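Local coordinates for conserved hypothetical protein (Pyrococcus furiosus, PDB 1YCY) that has no established function but, as an archaeal Sm-domain protein that assembles with other copies of itself, may bind RNA, at residues E13-K18 with E34-E39; V19-G24 with E39-K44. All coordinates share one frame; numbering follows the deposited sequence.

Contact 1 (E13-K18 with E34-E39); sequences EWKGHK and EDFDEE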
ATOM      1  N   GLU A  13      21.755 -30.138 -12.047  1.00 62.77           N
ATOM      2  CA  GLU A  13      22.454 -29.529 -13.180  1.00 64.19           C
ATOM      3  C   GLU A  13      23.102 -28.184 -12.881  1.00 63.83           C
ATOM      4  O   GLU A  13      24.114 -27.852 -13.479  1.00 63.78           O
ATOM      5  CB  GLU A  13      21.495 -29.328 -14.361  1.00 65.77           C
ATOM      6  CG  GLU A  13      20.934 -30.610 -14.984  1.00 68.01           C
ATOM      7  CD  GLU A  13      19.730 -30.345 -15.898  1.00 69.05           C
ATOM      8  OE1 GLU A  13      18.862 -31.237 -16.018  1.00 71.18           O
ATOM      9  OE2 GLU A  13      19.647 -29.242 -16.492  1.00 72.03           O
ATOM     10  N   TRP A  14      22.502 -27.386 -11.998  1.00 66.50           N
ATOM     11  CA  TRP A  14      22.961 -25.988 -11.781  1.00 67.85           C
ATOM     12  C   TRP A  14      23.924 -25.856 -10.616  1.00 65.72           C
ATOM     13  O   TRP A  14      24.502 -24.777 -10.418  1.00 63.37           O
ATOM     14  CB  TRP A  14      21.780 -25.047 -11.512  1.00 71.55           C
ATOM     15  CG  TRP A  14      20.858 -24.805 -12.658  1.00 72.24           C
ATOM     16  CD1 TRP A  14      20.765 -25.519 -13.810  1.00 72.27           C
ATOM     17  CD2 TRP A  14      19.853 -23.790 -12.731  1.00 73.31           C
ATOM     18  NE1 TRP A  14      19.783 -25.002 -14.609  1.00 72.63           N
ATOM     19  CE2 TRP A  14      19.201 -23.939 -13.968  1.00 73.66           C
ATOM     20  CE3 TRP A  14      19.442 -22.765 -11.869  1.00 72.78           C
ATOM     21  CZ2 TRP A  14      18.152 -23.099 -14.372  1.00 73.00           C
ATOM     22  CZ3 TRP A  14      18.407 -21.924 -12.274  1.00 72.54           C
ATOM     23  CH2 TRP A  14      17.775 -22.099 -13.512  1.00 72.50           C
ATOM     24  N   LYS A  15      24.067 -26.932  -9.829  1.00 64.49           N
ATOM     25  CA  LYS A  15      25.013 -26.958  -8.706  1.00 63.40           C
ATOM     26  C   LYS A  15      26.421 -26.692  -9.222  1.00 59.14           C
ATOM     27  O   LYS A  15      26.885 -27.324 -10.174  1.00 57.93           O
ATOM     28  CB  LYS A  15      24.971 -28.292  -7.953  1.00 64.12           C
ATOM     29  CG  LYS A  15      25.425 -28.165  -6.503  1.00 66.57           C
ATOM     30  CD  LYS A  15      25.658 -29.515  -5.828  1.00 67.39           C
ATOM     31  CE  LYS A  15      24.400 -30.395  -5.823  1.00 68.87           C
ATOM     32  NZ  LYS A  15      24.638 -31.723  -5.150  1.00 68.87           N
ATOM     33  N   GLY A  16      27.080 -25.731  -8.607  1.00 55.63           N
ATOM     34  CA  GLY A  16      28.364 -25.286  -9.067  1.00 54.96           C
ATOM     35  C   GLY A  16      28.275 -23.896  -9.628  1.00 56.17           C
ATOM     36  O   GLY A  16      29.217 -23.107  -9.491  1.00 56.74           O
ATOM     37  N   HIS A  17      27.139 -23.574 -10.245  1.00 56.56           N
ATOM     38  CA  HIS A  17      27.049 -22.378 -11.062  1.00 55.77           C
ATOM     39  C   HIS A  17      26.406 -21.221 -10.355  1.00 54.07           C
ATOM     40  O   HIS A  17      25.574 -21.391  -9.457  1.00 53.31           O
ATOM     41  CB  HIS A  17      26.306 -22.686 -12.352  1.00 58.99           C
ATOM     42  CG  HIS A  17      26.869 -23.863 -13.083  1.00 61.35           C
ATOM     43  ND1 HIS A  17      26.368 -25.142 -12.934  1.00 62.45           N
ATOM     44  CD2 HIS A  17      27.925 -23.967 -13.922  1.00 61.30           C
ATOM     45  CE1 HIS A  17      27.082 -25.979 -13.668  1.00 62.28           C
ATOM     46  NE2 HIS A  17      28.031 -25.290 -14.279  1.00 62.62           N
ATOM     47  N   LYS A  18      26.834 -20.034 -10.775  1.00 53.56           N
ATOM     48  CA  LYS A  18      26.227 -18.782 -10.383  1.00 54.12           C
ATOM     49  C   LYS A  18      24.728 -18.812 -10.746  1.00 55.01           C
ATOM     50  O   LYS A  18      24.334 -19.370 -11.782  1.00 56.82           O
ATOM     51  CB  LYS A  18      26.941 -17.626 -11.089  1.00 54.70           C
ATOM     52  CG  LYS A  18      26.753 -16.297 -10.431  1.00 57.33           C
ATOM     53  CD  LYS A  18      27.671 -15.225 -11.018  1.00 57.87           C
ATOM     54  CE  LYS A  18      27.334 -13.815 -10.450  1.00 59.21           C
ATOM     55  NZ  LYS A  18      27.912 -12.636 -11.234  1.00 59.97           N
ATOM     56  N   GLU A  34      25.670 -23.556  -4.098  1.00 58.52           N
ATOM     57  CA  GLU A  34      26.470 -24.560  -3.381  1.00 60.45           C
ATOM     58  C   GLU A  34      25.730 -25.876  -3.166  1.00 59.99           C
ATOM     59  O   GLU A  34      26.264 -26.930  -3.498  1.00 62.33           O
ATOM     60  CB  GLU A  34      26.964 -24.025  -2.046  1.00 62.14           C
ATOM     61  CG  GLU A  34      27.590 -25.096  -1.167  1.00 64.64           C
ATOM     62  CD  GLU A  34      28.391 -24.523  -0.016  1.00 67.48           C
ATOM     63  OE1 GLU A  34      28.885 -23.370  -0.135  1.00 69.66           O
ATOM     64  OE2 GLU A  34      28.532 -25.237   1.004  1.00 68.01           O
ATOM     65  N   ASP A  35      24.527 -25.831  -2.597  1.00 60.68           N
ATOM     66  CA  ASP A  35      23.733 -27.055  -2.444  1.00 62.05           C
ATOM     67  C   ASP A  35      22.257 -26.781  -2.213  1.00 60.98           C
ATOM     68  O   ASP A  35      21.853 -25.619  -2.093  1.00 60.08           O
ATOM     69  CB  ASP A  35      24.287 -27.916  -1.309  1.00 64.50           C
ATOM     70  CG  ASP A  35      24.181 -29.393  -1.606  1.00 68.10           C
ATOM     71  OD1 ASP A  35      23.985 -29.735  -2.789  1.00 70.74           O
ATOM     72  OD2 ASP A  35      24.286 -30.221  -0.669  1.00 70.64           O
ATOM     73  N   PHE A  36      21.457 -27.845  -2.154  1.00 59.50           N
ATOM     74  CA  PHE A  36      20.018 -27.705  -2.033  1.00 62.14           C
ATOM     75  C   PHE A  36      19.296 -28.999  -1.640  1.00 64.73           C
ATOM     76  O   PHE A  36      19.862 -30.092  -1.720  1.00 63.81           O
ATOM     77  CB  PHE A  36      19.469 -27.284  -3.390  1.00 63.31           C
ATOM     78  CG  PHE A  36      19.566 -28.367  -4.431  1.00 63.06           C
ATOM     79  CD1 PHE A  36      18.556 -29.317  -4.556  1.00 62.50           C
ATOM     80  CD2 PHE A  36      20.671 -28.449  -5.262  1.00 62.53           C
ATOM     81  CE1 PHE A  36      18.640 -30.320  -5.497  1.00 63.78           C
ATOM     82  CE2 PHE A  36      20.770 -29.454  -6.206  1.00 63.26           C
ATOM     83  CZ  PHE A  36      19.751 -30.394  -6.327  1.00 63.67           C
ATOM     84  N   ASP A  37      18.017 -28.867  -1.280  1.00 67.40           N
ATOM     85  CA  ASP A  37      17.118 -30.029  -1.130  1.00 68.94           C
ATOM     86  C   ASP A  37      15.634 -29.639  -1.272  1.00 68.96           C
ATOM     87  O   ASP A  37      15.306 -28.586  -1.847  1.00 68.52           O
ATOM     88  CB  ASP A  37      17.364 -30.729   0.205  1.00 71.17           C
ATOM     89  CG  ASP A  37      16.976 -29.869   1.394  1.00 73.43           C
ATOM     90  OD1 ASP A  37      17.254 -28.648   1.341  1.00 74.75           O
ATOM     91  OD2 ASP A  37      16.406 -30.410   2.379  1.00 74.63           O
ATOM     92  N   GLU A  38      14.746 -30.493  -0.758  1.00 68.07           N
ATOM     93  CA  GLU A  38      13.305 -30.299  -0.898  1.00 66.77           C
ATOM     94  C   GLU A  38      12.790 -29.031  -0.212  1.00 65.47           C
ATOM     95  O   GLU A  38      11.823 -28.419  -0.668  1.00 66.10           O
ATOM     96  CB  GLU A  38      12.566 -31.525  -0.348  1.00 67.16           C
ATOM     97  N   GLU A  39      13.440 -28.638   0.878  1.00 63.96           N
ATOM     98  CA  GLU A  39      13.007 -27.482   1.660  1.00 62.31           C
ATOM     99  C   GLU A  39      13.807 -26.213   1.347  1.00 61.48           C
ATOM    100  O   GLU A  39      13.215 -25.135   1.259  1.00 62.50           O
ATOM    101  CB  GLU A  39      13.088 -27.798   3.158  1.00 61.95           C
TER
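Glu34 meets Lys15 through its backbone: the carbonyl O lies 3.4 Å from Lys15 CG, beside the aliphatic start of the lysine side chain, while the glutamate's own side chain sets off away from segment 13-18 and packs on Leu42 and Lys44. The two CA atoms are 6.0 Å apart. Lys15 is the first residue to leave the helical path at the end of helix 6-14, and its side chain runs toward strand 30-36.

Asp35 follows, and together with Glu34 it faces Leu42 in a classic beta bulge. Its side chain lies alongside that of Lys15, both pointing the same way. OD1 makes a salt bridge with Lys15 NZ (3.2 Å), whose hydrogen-bond geometry is weak. A single bend in the lysine chain (chi3 -59°), in an otherwise extended run, carries the ammonium group to the carboxylate.

At Phe36 the ring comes obliquely to the lysine tail, CE2 standing 3.8 Å from Lys15 CE, and the two side chains cross at about a right angle. The side chain of Phe36 also packs on Leu11 and Lys12 of helix 6-14, which joins helix to sheet.

On the other segment Trp14 O receives His17 N (2.9 Å) and, weakly, His17 ND1, both within the turn after the helix; Trp14 NE1 bonds Gln56 OE1 of a second subunit. The chemistry is that of a surface contact between the end of helix 6-14 and strand 30-36: one long lysine uses its methylenes against a carbonyl and an aromatic ring, and its charge probably offsets part of that on Asp35.

Contact 2 (V19-G24 with E39-K44); sequences VAVSVG and EVILLK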
ATOM      1  N   VAL A  19      23.895 -18.255  -9.870  1.00 53.65           N
ATOM      2  CA  VAL A  19      22.460 -18.151 -10.106  1.00 50.70           C
ATOM      3  C   VAL A  19      21.947 -16.907  -9.429  1.00 49.95           C
ATOM      4  O   VAL A  19      22.506 -16.489  -8.416  1.00 49.25           O
ATOM      5  CB  VAL A  19      21.688 -19.371  -9.563  1.00 49.20           C
ATOM      6  CG1 VAL A  19      22.218 -20.627 -10.181  1.00 49.42           C
ATOM      7  CG2 VAL A  19      21.773 -19.454  -8.037  1.00 49.27           C
ATOM      8  N   ALA A  20      20.897 -16.306 -10.002  1.00 51.15           N
ATOM      9  CA  ALA A  20      20.123 -15.242  -9.320  1.00 48.82           C
ATOM     10  C   ALA A  20      18.883 -15.861  -8.684  1.00 47.79           C
ATOM     11  O   ALA A  20      18.307 -16.819  -9.217  1.00 42.51           O
ATOM     12  CB  ALA A  20      19.740 -14.157 -10.274  1.00 47.57           C
ATOM     13  N   VAL A  21      18.508 -15.338  -7.515  1.00 50.36           N
ATOM     14  CA  VAL A  21      17.276 -15.758  -6.835  1.00 51.56           C
ATOM     15  C   VAL A  21      16.496 -14.532  -6.413  1.00 52.34           C
ATOM     16  O   VAL A  21      17.067 -13.585  -5.855  1.00 51.14           O
ATOM     17  CB  VAL A  21      17.531 -16.620  -5.576  1.00 51.89           C
ATOM     18  CG1 VAL A  21      16.220 -17.145  -5.034  1.00 52.48           C
ATOM     19  CG2 VAL A  21      18.462 -17.802  -5.876  1.00 53.31           C
ATOM     20  N   SER A  22      15.193 -14.566  -6.695  1.00 54.04           N
ATOM     21  CA  SER A  22      14.223 -13.595  -6.189  1.00 56.36           C
ATOM     22  C   SER A  22      13.432 -14.268  -5.051  1.00 58.13           C
ATOM     23  O   SER A  22      12.821 -15.332  -5.255  1.00 55.36           O
ATOM     24  CB  SER A  22      13.272 -13.173  -7.323  1.00 58.06           C
ATOM     25  OG  SER A  22      12.217 -12.312  -6.896  1.00 58.48           O
ATOM     26  N   VAL A  23      13.480 -13.655  -3.857  1.00 60.39           N
ATOM     27  CA  VAL A  23      12.720 -14.100  -2.663  1.00 61.69           C
ATOM     28  C   VAL A  23      11.739 -12.995  -2.271  1.00 63.70           C
ATOM     29  O   VAL A  23      12.149 -11.839  -2.137  1.00 66.14           O
ATOM     30  CB  VAL A  23      13.654 -14.362  -1.464  1.00 59.51           C
ATOM     31  N   GLY A  24      10.454 -13.322  -2.095  1.00 63.82           N
ATOM     32  CA  GLY A  24       9.430 -12.283  -1.946  1.00 62.06           C
ATOM     33  C   GLY A  24       9.227 -11.493  -3.239  1.00 62.80           C
ATOM     34  O   GLY A  24      10.040 -10.626  -3.617  1.00 62.87           O
ATOM     35  N   GLU A  39      13.440 -28.638   0.878  1.00 63.96           N
ATOM     36  CA  GLU A  39      13.007 -27.482   1.660  1.00 62.31           C
ATOM     37  C   GLU A  39      13.807 -26.213   1.347  1.00 61.48           C
ATOM     38  O   GLU A  39      13.215 -25.135   1.259  1.00 62.50           O
ATOM     39  CB  GLU A  39      13.088 -27.798   3.158  1.00 61.95           C
ATOM     40  N   VAL A  40      15.135 -26.325   1.181  1.00 59.45           N
ATOM     41  CA  VAL A  40      15.997 -25.128   1.065  1.00 57.56           C
ATOM     42  C   VAL A  40      17.077 -25.169  -0.012  1.00 54.48           C
ATOM     43  O   VAL A  40      17.333 -26.218  -0.619  1.00 51.12           O
ATOM     44  CB  VAL A  40      16.712 -24.786   2.419  1.00 58.23           C
ATOM     45  CG1 VAL A  40      15.694 -24.474   3.511  1.00 58.91           C
ATOM     46  CG2 VAL A  40      17.632 -25.911   2.862  1.00 58.21           C
ATOM     47  N   ILE A  41      17.696 -23.997  -0.238  1.00 51.89           N
ATOM     48  CA  ILE A  41      18.922 -23.905  -1.026  1.00 51.87           C
ATOM     49  C   ILE A  41      20.016 -23.091  -0.353  1.00 52.65           C
ATOM     50  O   ILE A  41      19.771 -22.045   0.274  1.00 51.29           O
ATOM     51  CB  ILE A  41      18.717 -23.372  -2.477  1.00 51.36           C
ATOM     52  CG1 ILE A  41      18.499 -21.865  -2.513  1.00 51.70           C
ATOM     53  CG2 ILE A  41      17.586 -24.135  -3.176  1.00 50.87           C
ATOM     54  CD1 ILE A  41      18.561 -21.312  -3.926  1.00 52.56           C
ATOM     55  N   LEU A  42      21.237 -23.589  -0.517  1.00 52.61           N
ATOM     56  CA  LEU A  42      22.394 -23.007   0.091  1.00 51.89           C
ATOM     57  C   LEU A  42      23.153 -22.299  -0.988  1.00 50.78           C
ATOM     58  O   LEU A  42      23.528 -22.909  -1.973  1.00 52.04           O
ATOM     59  CB  LEU A  42      23.255 -24.106   0.715  1.00 52.71           C
ATOM     60  CG  LEU A  42      24.641 -23.705   1.266  1.00 52.80           C
ATOM     61  CD1 LEU A  42      24.620 -22.409   2.105  1.00 52.20           C
ATOM     62  CD2 LEU A  42      25.208 -24.880   2.060  1.00 52.06           C
ATOM     63  N   LEU A  43      23.350 -21.005  -0.807  1.00 50.86           N
ATOM     64  CA  LEU A  43      24.196 -20.219  -1.684  1.00 52.51           C
ATOM     65  C   LEU A  43      25.531 -19.928  -1.016  1.00 54.32           C
ATOM     66  O   LEU A  43      25.609 -19.763   0.203  1.00 53.88           O
ATOM     67  CB  LEU A  43      23.524 -18.891  -2.057  1.00 53.53           C
ATOM     68  CG  LEU A  43      22.760 -18.832  -3.379  1.00 53.37           C
ATOM     69  CD1 LEU A  43      21.848 -20.063  -3.521  1.00 52.95           C
ATOM     70  CD2 LEU A  43      21.992 -17.477  -3.484  1.00 52.22           C
ATOM     71  N   LYS A  44      26.566 -19.850  -1.852  1.00 56.96           N
ATOM     72  CA  LYS A  44      27.942 -19.591  -1.456  1.00 57.00           C
ATOM     73  C   LYS A  44      28.376 -18.305  -2.160  1.00 57.58           C
ATOM     74  O   LYS A  44      27.977 -18.053  -3.284  1.00 58.16           O
ATOM     75  CB  LYS A  44      28.816 -20.794  -1.880  1.00 57.78           C
ATOM     76  CG  LYS A  44      30.339 -20.718  -1.562  1.00 58.55           C
ATOM     77  CD  LYS A  44      31.132 -21.916  -2.158  1.00 58.40           C
TER
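The backbone N of Leu42, between the touching residues Ile41 and Leu43, probably bonds to Asp35 O of the neighbouring strand 30-36, and the side chains of Ile41 and Leu43 reach the opposite segment at Val21. Across the two segments themselves there is no hydrogen bond; everything that meets is aliphatic.

Val21 and Ile41 come tip to tip, CG2 of the valine 4.0 Å from CD1 of the isoleucine. With chi1 of Val21 at -173°, CG1 stands anti to the backbone N, and CG2 lies beside that N, the branch that faces Ile41. Ile41 carries CG1 between its backbone N and carbonyl carbon (chi1 76°), with the chain then extended, so that CD1 is the atom that leads. The same Val21 methyl touches a second partner, Leu43 CD2, at 4.3 Å. The other leucine methyl, CD1, looks toward Val19 CG2 at a looser 4.6 Å, Val19 and Val21 lying two residues apart on one face of their strand.

Strands 18-23 and 40-48 are not neighbours in the antiparallel sheet, since 30-36 runs between them. Their inward side chains can touch because the sheet bends strongly on itself, as in the small barrel of the Sm fold, whose interior these aliphatic groups help fill.

Val21 also packs on Ile64 and Ile67 of strand 64-69, while Ile59 of strand 51-60 packs on both Ile41 and Leu43. The alternate residues of strand 40-48 face the other way: Val40 meets Leu6 of a third subunit, and Leu42 meets Val10 of that same subunit.

In the fold
Contacts 1 and 2 lie with their centres about 9 Å apart and cross along the chain: segment 13-18 runs directly into segment 19-24, and segments 34-39 and 39-44 share Glu39. Strand 30-36 separates strands 18-23 and 40-48 in the sheet and gives contact 1 its second partner. Phe36 joins the two directly, its CB packing on Ile41 CG2. Contact 1 sits at the surface, whereas contact 2 is buried near the centre of the chain. Contact 1 thus joins the end of the N-terminal helix to the sheet, and contact 2 packs the interior of the probable Sm-like barrel, whose outer side also meets other subunits.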